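Local atomic coordinates of carbonic anhydrase (Synechocystis sp., PDB entry 5SWC), a protein that catalyses the zinc-dependent, reversible hydration of carbon dioxide and supplies CO2 to RuBisCO inside the carboxysome. Residues N66-S71 and W201-E206; L127-L132 and L138-L143; L211-D214 and D219-A222. All coordinates share one frame; numbering follows the deposited sequence.

Overall arrangement
Contact 1 is the buried one of the three: helix 65-69 meets strand 197-204 near the zinc ligand His-117, and its packing is carbon against ring. Contact 3 lies further out, where 209-214 and 219-221 form the hairpin that ends the sheet, and there main-chain hydrogen bonds do much of the joining. These two touch through neighbouring strands: Ile-202 CD1 lies 3.6 Å from Phe-220 CE2. Contact 2 stands apart, its centre about 26 Å from that of contact 1, and joins two short helices by leucine and tyrosine side chains, partly buried. Contacts 1 and 2 both border the second subunit, whereas contact 3 meets no other chain of the assembly.

Contact 1 (N66-S71 and W201-E206); sequences NLITQS and WIYRIE. With FMT (formic acid), chain L.
Two torsions set up the main meeting of Ile-68 and Tyr-203: the ring swings anti to its own backbone N (chi1 168°), while on the isoleucine chi1 of 68° puts CG1 between N and the carbonyl carbon and turns the CG2 methyl to the strand. That methyl sits over one face of the tyrosine, displaced toward the hydroxyl end, with CG2 of Ile-68 3.8 Å from CZ of Tyr-203. It is a CH-pi contact, 4.1 Å from CG2 to the ring centroid. CA of Ile-205, just past the strand, lies over the opposite face near its rim, which puts the ring between the two isoleucines.

One residue on, Thr-69 offers its CG2 methyl to the rim of the Trp-201 indole, 4.2 Å from CZ3 and near the ring plane. At another part of that rim, NE1 of Trp-201 donates to O2 of a bound formic acid at 3.0 Å, a molecule probably left by the crystallisation liquor. Gln-70, with positive phi, makes a Schellman motif after the helix, and Leu-67 O takes bonds from both N and NE2 of Gln-70.

The contact packs a helix against the central sheet of the beta-carbonic anhydrase fold, beside the zinc site. Strand 197-204 pairs with strands 111-117 and 209-214. Tyr-203 also packs on the zinc ligand His-117 and on Phe-42 of the second subunit, while Thr-69 rests on Leu-76 of strand 76-81.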
ATOM      1  N   ASN A  66      -3.664 -34.202  -2.025  1.00 13.68           N
ATOM      2  CA  ASN A  66      -4.275 -35.266  -2.780  0.60 13.98           C
ATOM      3  C   ASN A  66      -3.992 -36.645  -2.217  1.00 14.73           C
ATOM      4  O   ASN A  66      -4.838 -37.532  -2.252  1.00 16.91           O
ATOM      5  CB  ASN A  66      -3.879 -35.167  -4.248  0.60 16.93           C
ATOM      6  CG  ASN A  66      -4.550 -33.973  -4.940  0.60 13.60           C
ATOM      7  OD1 ASN A  66      -5.733 -34.025  -5.261  0.60 18.74           O
ATOM      8  ND2 ASN A  66      -3.784 -32.925  -5.201  0.60 14.99           N
ATOM      9  N   LEU A  67      -2.804 -36.815  -1.664  1.00 15.01           N
ATOM     10  CA  LEU A  67      -2.443 -38.085  -1.034  1.00 14.57           C
ATOM     11  C   LEU A  67      -3.250 -38.297   0.230  1.00 13.64           C
ATOM     12  O   LEU A  67      -3.824 -39.377   0.422  1.00 14.34           O
ATOM     13  CB  LEU A  67      -0.957 -38.085  -0.711  1.00 17.53           C
ATOM     14  CG  LEU A  67      -0.453 -39.299   0.112  1.00 17.70           C
ATOM     15  CD1 LEU A  67      -0.514 -40.569  -0.662  1.00 21.62           C
ATOM     16  CD2 LEU A  67       0.943 -39.005   0.631  1.00 20.56           C
ATOM     17  N   ILE A  68      -3.310 -37.297   1.103  1.00 13.67           N
ATOM     18  CA  ILE A  68      -3.946 -37.520   2.394  0.51 15.01           C
ATOM     19  C   ILE A  68      -5.448 -37.709   2.263  1.00 15.61           C
ATOM     20  O   ILE A  68      -6.053 -38.339   3.127  1.00 16.22           O
ATOM     21  CB  ILE A  68      -3.593 -36.439   3.440  0.51 22.62           C
ATOM     22  CG1 ILE A  68      -4.185 -35.103   3.075  0.51 12.99           C
ATOM     23  CG2 ILE A  68      -2.080 -36.320   3.587  0.51 18.05           C
ATOM     24  CD1 ILE A  68      -3.872 -34.045   4.128  0.51 17.68           C
ATOM     25  N   THR A  69      -6.050 -37.218   1.183  1.00 14.59           N
ATOM     26  CA  THR A  69      -7.481 -37.430   0.945  1.00 14.40           C
ATOM     27  C   THR A  69      -7.790 -38.446  -0.156  1.00 14.71           C
ATOM     28  O   THR A  69      -8.959 -38.678  -0.474  1.00 15.79           O
ATOM     29  CB  THR A  69      -8.178 -36.126   0.545  1.00 16.47           C
ATOM     30  OG1 THR A  69      -7.614 -35.592  -0.668  1.00 15.34           O
ATOM     31  CG2 THR A  69      -8.071 -35.111   1.690  1.00 16.84           C
ATOM     32  N   GLN A  70      -6.749 -39.090  -0.684  1.00 14.85           N
ATOM     33  CA  GLN A  70      -6.910 -40.044  -1.801  1.00 15.65           C
ATOM     34  C   GLN A  70      -7.839 -39.492  -2.900  1.00 15.89           C
ATOM     35  O   GLN A  70      -8.750 -40.156  -3.392  1.00 17.54           O
ATOM     36  CB  GLN A  70      -7.368 -41.424  -1.285  1.00 16.42           C
ATOM     37  CG  GLN A  70      -6.323 -42.092  -0.410  1.00 19.60           C
ATOM     38  CD  GLN A  70      -5.134 -42.537  -1.206  1.00 24.14           C
ATOM     39  OE1 GLN A  70      -5.232 -43.523  -1.944  1.00 30.61           O
ATOM     40  NE2 GLN A  70      -4.009 -41.842  -1.065  1.00 19.38           N
ATOM     41  N   SER A  71      -7.541 -38.243  -3.255  1.00 15.61           N
ATOM     42  CA  SER A  71      -8.302 -37.537  -4.261  1.00 15.92           C
ATOM     43  C   SER A  71      -7.805 -37.860  -5.642  1.00 19.75           C
ATOM     44  O   SER A  71      -6.646 -38.222  -5.828  1.00 22.11           O
ATOM     45  CB  SER A  71      -8.240 -36.045  -4.063  1.00 15.39           C
ATOM     46  OG  SER A  71      -9.028 -35.637  -2.972  1.00 17.57           O
ATOM     47  N   TRP A 201      -8.987 -28.038   9.324  1.00 12.14           N
ATOM     48  CA  TRP A 201      -8.389 -29.363   9.528  1.00 12.60           C
ATOM     49  C   TRP A 201      -6.973 -29.239  10.015  1.00 12.00           C
ATOM     50  O   TRP A 201      -6.209 -28.438   9.498  1.00 15.24           O
ATOM     51  CB  TRP A 201      -8.416 -30.113   8.211  1.00 12.24           C
ATOM     52  CG  TRP A 201      -9.733 -30.713   7.843  1.00 11.68           C
ATOM     53  CD1 TRP A 201     -10.957 -30.506   8.448  1.00 13.69           C
ATOM     54  CD2 TRP A 201      -9.939 -31.715   6.838  1.00 13.96           C
ATOM     55  NE1 TRP A 201     -11.910 -31.319   7.860  1.00 15.51           N
ATOM     56  CE2 TRP A 201     -11.323 -32.047   6.881  1.00 13.43           C
ATOM     57  CE3 TRP A 201      -9.104 -32.335   5.925  1.00 13.74           C
ATOM     58  CZ2 TRP A 201     -11.872 -33.011   6.041  1.00 17.99           C
ATOM     59  CZ3 TRP A 201      -9.664 -33.312   5.077  1.00 18.07           C
ATOM     60  CH2 TRP A 201     -11.036 -33.620   5.149  1.00 17.39           C
ATOM     61  N   ILE A 202      -6.590 -30.060  10.969  1.00 12.42           N
ATOM     62  CA  ILE A 202      -5.195 -30.187  11.405  1.00 12.45           C
ATOM     63  C   ILE A 202      -4.709 -31.569  10.968  1.00 11.74           C
ATOM     64  O   ILE A 202      -5.240 -32.607  11.403  1.00 12.07           O
ATOM     65  CB  ILE A 202      -5.038 -30.101  12.917  1.00 14.01           C
ATOM     66  CG1 ILE A 202      -5.605 -28.818  13.507  1.00 17.08           C
ATOM     67  CG2 ILE A 202      -3.563 -30.277  13.310  1.00 16.30           C
ATOM     68  CD1 ILE A 202      -5.754 -28.869  15.035  1.00 18.76           C
ATOM     69  N   TYR A 203      -3.678 -31.588  10.107  1.00 11.95           N
ATOM     70  CA  TYR A 203      -3.060 -32.854   9.677  1.00 10.69           C
ATOM     71  C   TYR A 203      -1.893 -33.170  10.606  1.00 11.16           C
ATOM     72  O   TYR A 203      -0.913 -32.436  10.694  1.00 12.04           O
ATOM     73  CB  TYR A 203      -2.612 -32.727   8.219  1.00 12.14           C
ATOM     74  CG  TYR A 203      -1.704 -33.829   7.720  1.00 11.88           C
ATOM     75  CD1 TYR A 203      -2.007 -35.167   7.924  1.00 14.06           C
ATOM     76  CD2 TYR A 203      -0.579 -33.533   6.993  1.00 13.03           C
ATOM     77  CE1 TYR A 203      -1.174 -36.171   7.454  1.00 13.80           C
ATOM     78  CE2 TYR A 203       0.274 -34.520   6.530  1.00 12.48           C
ATOM     79  CZ  TYR A 203      -0.041 -35.835   6.760  1.00 12.67           C
ATOM     80  OH  TYR A 203       0.772 -36.836   6.282  1.00 15.24           O
ATOM     81  N   ARG A 204      -2.023 -34.276  11.336  1.00 13.03           N
ATOM     82  CA  ARG A 204      -0.998 -34.758  12.270  1.00 12.46           C
ATOM     83  C   ARG A 204      -0.122 -35.750  11.527  1.00 13.54           C
ATOM     84  O   ARG A 204      -0.524 -36.899  11.255  1.00 15.45           O
ATOM     85  CB  ARG A 204      -1.656 -35.374  13.507  1.00 14.19           C
ATOM     86  CG  ARG A 204      -2.520 -34.383  14.173  1.00 17.75           C
ATOM     87  CD  ARG A 204      -3.125 -34.887  15.440  1.00 27.69           C
ATOM     88  NE  ARG A 204      -2.122 -34.935  16.491  1.00 29.17           N
ATOM     89  CZ  ARG A 204      -2.022 -35.908  17.385  1.00 33.27           C
ATOM     90  NH1 ARG A 204      -2.888 -36.922  17.352  1.00 31.49           N
ATOM     91  NH2 ARG A 204      -1.083 -35.854  18.340  1.00 39.19           N
ATOM     92  N   ILE A 205       1.080 -35.311  11.192  1.00 12.66           N
ATOM     93  CA  ILE A 205       1.955 -36.047  10.270  1.00 13.18           C
ATOM     94  C   ILE A 205       2.366 -37.406  10.838  1.00 13.53           C
ATOM     95  O   ILE A 205       2.185 -38.436  10.189  1.00 14.71           O
ATOM     96  CB  ILE A 205       3.198 -35.212   9.963  1.00 13.89           C
ATOM     97  CG1 ILE A 205       2.847 -33.922   9.193  1.00 14.44           C
ATOM     98  CG2 ILE A 205       4.210 -36.048   9.146  1.00 16.03           C
ATOM     99  CD1 ILE A 205       3.982 -32.971   9.120  1.00 16.86           C
ATOM    100  N   GLU A 206       2.944 -37.458  12.042  1.00 14.37           N
ATOM    101  CA  GLU A 206       3.403 -38.720  12.622  1.00 15.35           C
ATOM    102  C   GLU A 206       2.269 -39.698  12.887  1.00 15.42           C
ATOM    103  O   GLU A 206       2.433 -40.907  12.739  1.00 15.93           O
ATOM    104  CB  GLU A 206       4.165 -38.444  13.927  1.00 16.75           C
ATOM    105  CG  GLU A 206       4.678 -39.702  14.601  1.00 18.10           C
ATOM    106  CD  GLU A 206       5.507 -39.455  15.857  1.00 22.98           C
ATOM    107  OE1 GLU A 206       5.565 -38.297  16.340  1.00 28.78           O
ATOM    108  OE2 GLU A 206       6.029 -40.437  16.403  1.00 27.51           O
TER
HETATM  109  C   FMT L 306     -15.438 -31.693   8.761  1.00 20.79           C
HETATM  110  O1  FMT L 306     -14.900 -32.733   9.199  1.00 19.48           O
HETATM  111  O2  FMT L 306     -14.760 -30.639   8.646  1.00 16.36           O

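Contact 2 (L127-L132 and L138-L143); sequences LKLNSL and LVYDWL
Helix 129-132, weakly bonded, and helix 138-143 come closest at Leu-132 and Tyr-140, their CA atoms 5.7 Å apart. They are two short consecutive helices joined by a brief loop, within the beta-carbonic anhydrase fold, and apolar side chains hold them together. Leu-129, its CG anti to N (chi1 -178°), crosses the Tyr-140 ring at about a right angle, and its CG lies 3.8 Å from CD1 of the tyrosine. From there CD1 of Leu-129 reaches on to CB of Leu-143, the two leucines running past each other in opposite directions. An alanine here, in place of the leucine, removes the branch that touches both Tyr-140 and Leu-143 and is likely to open a gap between them. Deeper in, Leu-132 places its CD1 against both CG1 of Val-139 and CD1 of Leu-143, the latter at 3.6 Å. The helix 138-143 also faces the second subunit, where Glu-101 of that subunit accepts a hydrogen bond from Val-139 N. Leu-143 lies about 9 Å from the zinc ion, side chain to metal. At the rim of the Tyr-140 ring, near its plane, the carbonyl O of Leu-129 stands 3.3 Å from CD1 of the tyrosine.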
ATOM      1  N   LEU A 127       6.132 -17.882  16.858  1.00 19.59           N
ATOM      2  CA  LEU A 127       6.421 -17.891  18.274  1.00 20.01           C
ATOM      3  C   LEU A 127       7.802 -17.309  18.620  1.00 21.58           C
ATOM      4  O   LEU A 127       8.131 -17.133  19.788  1.00 26.66           O
ATOM      5  CB  LEU A 127       6.290 -19.325  18.791  1.00 22.17           C
ATOM      6  CG  LEU A 127       4.892 -19.948  18.724  1.00 24.44           C
ATOM      7  CD1 LEU A 127       4.904 -21.467  18.960  1.00 26.77           C
ATOM      8  CD2 LEU A 127       3.957 -19.297  19.698  1.00 28.76           C
ATOM      9  N   LYS A 128       8.606 -17.050  17.588  1.00 21.42           N
ATOM     10  CA  LYS A 128       9.895 -16.406  17.753  1.00 22.84           C
ATOM     11  C   LYS A 128      10.023 -15.288  16.717  1.00 27.01           C
ATOM     12  O   LYS A 128      11.046 -15.115  16.056  1.00 26.07           O
ATOM     13  CB  LYS A 128      11.045 -17.415  17.658  1.00 28.00           C
ATOM     14  CG  LYS A 128      11.222 -18.105  16.364  1.00 40.93           C
ATOM     15  CD  LYS A 128      12.568 -18.807  16.292  1.00 51.30           C
ATOM     16  CE  LYS A 128      12.895 -19.213  14.858  1.00 50.14           C
ATOM     17  NZ  LYS A 128      11.789 -20.034  14.251  1.00 41.25           N
ATOM     18  N   LEU A 129       8.953 -14.524  16.616  1.00 24.98           N
ATOM     19  CA  LEU A 129       8.750 -13.613  15.492  1.00 27.95           C
ATOM     20  C   LEU A 129       9.858 -12.576  15.368  1.00 31.34           C
ATOM     21  O   LEU A 129      10.362 -12.322  14.280  1.00 35.49           O
ATOM     22  CB  LEU A 129       7.386 -12.928  15.631  1.00 26.57           C
ATOM     23  CG  LEU A 129       6.995 -11.992  14.522  1.00 34.40           C
ATOM     24  CD1 LEU A 129       6.733 -12.768  13.247  1.00 28.88           C
ATOM     25  CD2 LEU A 129       5.784 -11.214  15.022  1.00 32.43           C
ATOM     26  N   ASN A 130      10.287 -11.997  16.465  1.00 32.43           N
ATOM     27  CA  ASN A 130      11.260 -10.918  16.359  1.00 40.31           C
ATOM     28  C   ASN A 130      12.586 -11.380  15.807  1.00 38.37           C
ATOM     29  O   ASN A 130      13.240 -10.635  15.073  1.00 43.96           O
ATOM     30  CB  ASN A 130      11.441 -10.222  17.693  1.00 47.47           C
ATOM     31  CG  ASN A 130      10.262  -9.340  18.033  1.00 61.10           C
ATOM     32  OD1 ASN A 130       9.527  -8.889  17.137  1.00 56.56           O
ATOM     33  ND2 ASN A 130      10.061  -9.091  19.330  1.00 59.95           N
ATOM     34  N   SER A 131      12.958 -12.614  16.131  1.00 36.99           N
ATOM     35  CA  SER A 131      14.203 -13.195  15.640  1.00 39.03           C
ATOM     36  C   SER A 131      14.239 -13.377  14.116  1.00 40.59           C
ATOM     37  O   SER A 131      15.315 -13.522  13.540  1.00 41.68           O
ATOM     38  CB  SER A 131      14.439 -14.560  16.297  1.00 44.85           C
ATOM     39  OG  SER A 131      13.566 -15.549  15.757  1.00 44.44           O
ATOM     40  N   LEU A 132      13.077 -13.400  13.465  1.00 30.52           N
ATOM     41  CA  LEU A 132      13.013 -13.631  12.018  1.00 27.19           C
ATOM     42  C   LEU A 132      13.420 -12.457  11.188  1.00 32.81           C
ATOM     43  O   LEU A 132      13.783 -12.635  10.034  1.00 27.69           O
ATOM     44  CB  LEU A 132      11.582 -13.944  11.584  1.00 24.93           C
ATOM     45  CG  LEU A 132      10.968 -15.177  12.138  1.00 25.13           C
ATOM     46  CD1 LEU A 132       9.535 -15.265  11.614  1.00 25.89           C
ATOM     47  CD2 LEU A 132      11.740 -16.432  11.760  1.00 34.04           C
ATOM     48  N   LEU A 138      11.020 -11.395   4.778  1.00 15.02           N
ATOM     49  CA  LEU A 138       9.738 -11.570   4.131  1.00 14.73           C
ATOM     50  C   LEU A 138       8.790 -12.446   4.923  1.00 13.82           C
ATOM     51  O   LEU A 138       7.570 -12.230   4.899  1.00 13.75           O
ATOM     52  CB  LEU A 138       9.880 -12.109   2.691  1.00 14.36           C
ATOM     53  CG  LEU A 138      10.589 -11.212   1.702  1.00 16.03           C
ATOM     54  CD1 LEU A 138      10.591 -11.810   0.291  1.00 18.16           C
ATOM     55  CD2 LEU A 138       9.986  -9.804   1.664  1.00 25.26           C
ATOM     56  N   VAL A 139       9.317 -13.454   5.617  1.00 13.23           N
ATOM     57  CA  VAL A 139       8.483 -14.299   6.462  1.00 12.92           C
ATOM     58  C   VAL A 139       7.953 -13.474   7.643  1.00 14.14           C
ATOM     59  O   VAL A 139       6.769 -13.559   7.987  1.00 13.96           O
ATOM     60  CB  VAL A 139       9.245 -15.536   6.958  1.00 14.03           C
ATOM     61  CG1 VAL A 139       8.381 -16.348   7.876  1.00 14.59           C
ATOM     62  CG2 VAL A 139       9.767 -16.379   5.763  1.00 16.32           C
ATOM     63  N   TYR A 140       8.817 -12.662   8.227  1.00 14.00           N
ATOM     64  CA  TYR A 140       8.394 -11.777   9.300  1.00 14.50           C
ATOM     65  C   TYR A 140       7.193 -10.952   8.861  1.00 15.44           C
ATOM     66  O   TYR A 140       6.196 -10.863   9.578  1.00 16.35           O
ATOM     67  CB  TYR A 140       9.562 -10.900   9.723  1.00 16.48           C
ATOM     68  CG  TYR A 140       9.240  -9.837  10.744  1.00 19.01           C
ATOM     69  CD1 TYR A 140       9.224 -10.114  12.098  1.00 20.35           C
ATOM     70  CD2 TYR A 140       8.967  -8.569  10.346  1.00 22.05           C
ATOM     71  CE1 TYR A 140       8.954  -9.102  13.027  1.00 22.70           C
ATOM     72  CE2 TYR A 140       8.703  -7.565  11.241  1.00 24.37           C
ATOM     73  CZ  TYR A 140       8.671  -7.850  12.584  1.00 27.71           C
ATOM     74  OH  TYR A 140       8.406  -6.854  13.512  1.00 27.99           O
ATOM     75  N   ASP A 141       7.274 -10.330   7.688  1.00 15.17           N
ATOM     76  CA  ASP A 141       6.183  -9.462   7.246  1.00 16.81           C
ATOM     77  C   ASP A 141       4.920 -10.297   6.984  1.00 15.39           C
ATOM     78  O   ASP A 141       3.791  -9.862   7.294  1.00 15.29           O
ATOM     79  CB  ASP A 141       6.567  -8.723   5.955  1.00 16.24           C
ATOM     80  CG  ASP A 141       7.658  -7.684   6.140  1.00 38.07           C
ATOM     81  OD1 ASP A 141       7.796  -7.178   7.274  1.00 35.81           O
ATOM     82  OD2 ASP A 141       8.353  -7.370   5.121  1.00 39.09           O
ATOM     83  N   TRP A 142       5.083 -11.460   6.384  1.00 12.55           N
ATOM     84  CA  TRP A 142       3.960 -12.323   6.020  1.00 11.97           C
ATOM     85  C   TRP A 142       3.186 -12.773   7.249  1.00 13.74           C
ATOM     86  O   TRP A 142       1.952 -12.797   7.256  1.00 13.63           O
ATOM     87  CB  TRP A 142       4.495 -13.497   5.230  1.00 12.47           C
ATOM     88  CG  TRP A 142       3.611 -14.655   5.051  1.00 12.19           C
ATOM     89  CD1 TRP A 142       3.862 -15.949   5.468  1.00 13.36           C
ATOM     90  CD2 TRP A 142       2.379 -14.710   4.347  1.00 11.42           C
ATOM     91  NE1 TRP A 142       2.864 -16.765   5.070  1.00 12.36           N
ATOM     92  CE2 TRP A 142       1.934 -16.054   4.381  1.00 11.57           C
ATOM     93  CE3 TRP A 142       1.592 -13.770   3.680  1.00 12.02           C
ATOM     94  CZ2 TRP A 142       0.757 -16.438   3.777  1.00 13.06           C
ATOM     95  CZ3 TRP A 142       0.391 -14.166   3.100  1.00 13.83           C
ATOM     96  CH2 TRP A 142       0.008 -15.506   3.148  1.00 13.79           C
ATOM     97  N   LEU A 143       3.918 -13.094   8.309  1.00 13.41           N
ATOM     98  CA  LEU A 143       3.273 -13.568   9.533  1.00 13.87           C
ATOM     99  C   LEU A 143       2.439 -12.505  10.224  1.00 15.12           C
ATOM    100  O   LEU A 143       1.597 -12.853  11.046  1.00 15.93           O
ATOM    101  CB  LEU A 143       4.300 -14.198  10.452  1.00 14.41           C
ATOM    102  CG  LEU A 143       4.912 -15.499   9.953  1.00 15.56           C
ATOM    103  CD1 LEU A 143       6.030 -15.959  10.916  1.00 17.04           C
ATOM    104  CD2 LEU A 143       3.889 -16.592   9.807  1.00 17.54           C
TER

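Contact 3 (L211-D214 and D219-A222); sequences LAYD and DFVA
Leu-211 lies within the first strand of this antiparallel beta hairpin, the last two strands of the mixed sheet, with its CB 4.0 Å from CB of Phe-220, while its CA sends a C-H toward Val-221 O. The strands are strongly twisted, their directions 137° apart.

Ala-212 and Val-221 form a hydrogen-bonded pair that grips in both directions. Ala-212 N reaches Val-221 O at 2.7 Å, nearly straight, and Val-221 N returns a bond to Ala-212 O. The same Ala-212 O also takes a CA-H contact from Phe-220 at 3.2 Å. On the face that Ala-212 and Val-221 share, the alanine methyl packs on Trp-201 of the adjoining strand.

Tyr-213 and Phe-220 make the non-hydrogen-bonded pair, both side chains on the other face of the sheet. With the tyrosine CG anti to N (chi1 -169°) and the phenylalanine CG beside its own N, the rings meet edge-to-face: the edge of Tyr-213 is directed to the face of Phe-220, centroids 5.0 Å apart and planes at 53°. The CB of Tyr-213 also lies over the phenylalanine face, 3.6 Å from CE2 of Phe-220, a CH-pi contact. Both rings lean on Leu-175 of helix 162-181, and the Tyr-213 hydroxyl is hydrogen-bonded to Glu-231.

Asp-214 ends the strand opposite Asp-219. Its N donates to Asp-219 O, while the return bond from Asp-219 N is weak. The carboxylate of Asp-214 turns back into the connecting loop, where OD1 takes the N-H of Val-216. That of Asp-219 bends to its own strand: OD1 of Asp-219 receives Phe-220 N at 2.8 Å, from above the carboxylate plane.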
ATOM      1  N   LEU A 211      -7.644 -33.868  12.400  1.00 13.79           N
ATOM      2  CA  LEU A 211      -8.653 -33.366  13.358  1.00 14.94           C
ATOM      3  C   LEU A 211      -9.361 -32.211  12.670  1.00 16.39           C
ATOM      4  O   LEU A 211      -8.740 -31.382  11.996  1.00 16.16           O
ATOM      5  CB  LEU A 211      -7.993 -32.849  14.643  1.00 17.96           C
ATOM      6  CG  LEU A 211      -7.158 -33.865  15.428  1.00 27.34           C
ATOM      7  CD1 LEU A 211      -6.650 -33.153  16.697  1.00 35.62           C
ATOM      8  CD2 LEU A 211      -7.968 -35.059  15.777  1.00 34.00           C
ATOM      9  N   ALA A 212     -10.662 -32.128  12.849  1.00 13.69           N
ATOM     10  CA  ALA A 212     -11.508 -31.114  12.223  1.00 12.88           C
ATOM     11  C   ALA A 212     -12.199 -30.259  13.268  1.00 13.71           C
ATOM     12  O   ALA A 212     -12.686 -30.766  14.280  1.00 14.47           O
ATOM     13  CB  ALA A 212     -12.570 -31.827  11.384  1.00 14.42           C
ATOM     14  N   TYR A 213     -12.290 -28.954  13.010  1.00 13.58           N
ATOM     15  CA  TYR A 213     -12.968 -28.074  13.955  1.00 13.40           C
ATOM     16  C   TYR A 213     -14.479 -28.135  13.786  1.00 14.39           C
ATOM     17  O   TYR A 213     -15.002 -27.889  12.708  1.00 15.12           O
ATOM     18  CB  TYR A 213     -12.507 -26.647  13.727  1.00 13.64           C
ATOM     19  CG  TYR A 213     -12.929 -25.692  14.810  1.00 13.82           C
ATOM     20  CD1 TYR A 213     -12.479 -25.819  16.112  1.00 14.52           C
ATOM     21  CD2 TYR A 213     -13.746 -24.609  14.527  1.00 14.52           C
ATOM     22  CE1 TYR A 213     -12.832 -24.929  17.066  1.00 16.69           C
ATOM     23  CE2 TYR A 213     -14.119 -23.716  15.489  1.00 18.35           C
ATOM     24  CZ  TYR A 213     -13.659 -23.864  16.753  1.00 16.69           C
ATOM     25  OH  TYR A 213     -13.986 -22.966  17.756  1.00 21.09           O
ATOM     26  N   ASP A 214     -15.153 -28.446  14.877  1.00 14.14           N
ATOM     27  CA  ASP A 214     -16.602 -28.400  14.953  1.00 16.36           C
ATOM     28  C   ASP A 214     -16.911 -27.067  15.621  1.00 16.66           C
ATOM     29  O   ASP A 214     -16.741 -26.902  16.838  1.00 16.56           O
ATOM     30  CB  ASP A 214     -17.103 -29.596  15.788  1.00 16.01           C
ATOM     31  CG  ASP A 214     -18.599 -29.617  15.992  1.00 18.43           C
ATOM     32  OD1 ASP A 214     -19.239 -28.549  15.708  1.00 19.17           O
ATOM     33  OD2 ASP A 214     -19.144 -30.608  16.488  1.00 20.37           O
ATOM     34  N   ASP A 219     -14.465 -27.139  19.357  1.00 20.56           N
ATOM     35  CA  ASP A 219     -13.306 -27.992  19.568  1.00 22.47           C
ATOM     36  C   ASP A 219     -13.056 -28.840  18.327  1.00 18.47           C
ATOM     37  O   ASP A 219     -13.893 -28.967  17.442  1.00 16.88           O
ATOM     38  CB  ASP A 219     -13.533 -28.907  20.782  1.00 25.56           C
ATOM     39  CG  ASP A 219     -12.241 -29.306  21.472  1.00 43.03           C
ATOM     40  OD1 ASP A 219     -11.137 -29.043  20.936  1.00 32.43           O
ATOM     41  OD2 ASP A 219     -12.345 -29.923  22.557  1.00 47.33           O
ATOM     42  N   PHE A 220     -11.893 -29.484  18.305  1.00 19.24           N
ATOM     43  CA  PHE A 220     -11.460 -30.334  17.213  1.00 17.90           C
ATOM     44  C   PHE A 220     -11.833 -31.779  17.527  1.00 17.21           C
ATOM     45  O   PHE A 220     -11.663 -32.275  18.661  1.00 21.11           O
ATOM     46  CB  PHE A 220      -9.956 -30.195  16.987  1.00 19.17           C
ATOM     47  CG  PHE A 220      -9.546 -28.906  16.348  1.00 16.63           C
ATOM     48  CD1 PHE A 220      -9.308 -27.775  17.129  1.00 20.22           C
ATOM     49  CD2 PHE A 220      -9.420 -28.787  14.982  1.00 16.33           C
ATOM     50  CE1 PHE A 220      -8.917 -26.589  16.557  1.00 20.30           C
ATOM     51  CE2 PHE A 220      -9.043 -27.566  14.403  1.00 18.16           C
ATOM     52  CZ  PHE A 220      -8.806 -26.480  15.214  1.00 17.64           C
ATOM     53  N   VAL A 221     -12.371 -32.440  16.519  1.00 15.35           N
ATOM     54  CA  VAL A 221     -12.800 -33.843  16.596  1.00 15.42           C
ATOM     55  C   VAL A 221     -12.421 -34.595  15.327  1.00 15.44           C
ATOM     56  O   VAL A 221     -11.961 -34.023  14.360  1.00 14.43           O
ATOM     57  CB  VAL A 221     -14.331 -33.940  16.837  1.00 15.42           C
ATOM     58  CG1 VAL A 221     -14.715 -33.327  18.159  1.00 19.39           C
ATOM     59  CG2 VAL A 221     -15.070 -33.291  15.688  1.00 16.42           C
ATOM     60  N   ALA A 222     -12.643 -35.902  15.285  1.00 16.53           N
ATOM     61  CA  ALA A 222     -12.435 -36.615  14.038  1.00 16.46           C
ATOM     62  C   ALA A 222     -13.354 -36.060  12.934  1.00 16.05           C
ATOM     63  O   ALA A 222     -14.500 -35.740  13.230  1.00 16.54           O
ATOM     64  CB  ALA A 222     -12.707 -38.094  14.268  1.00 22.08           C
TER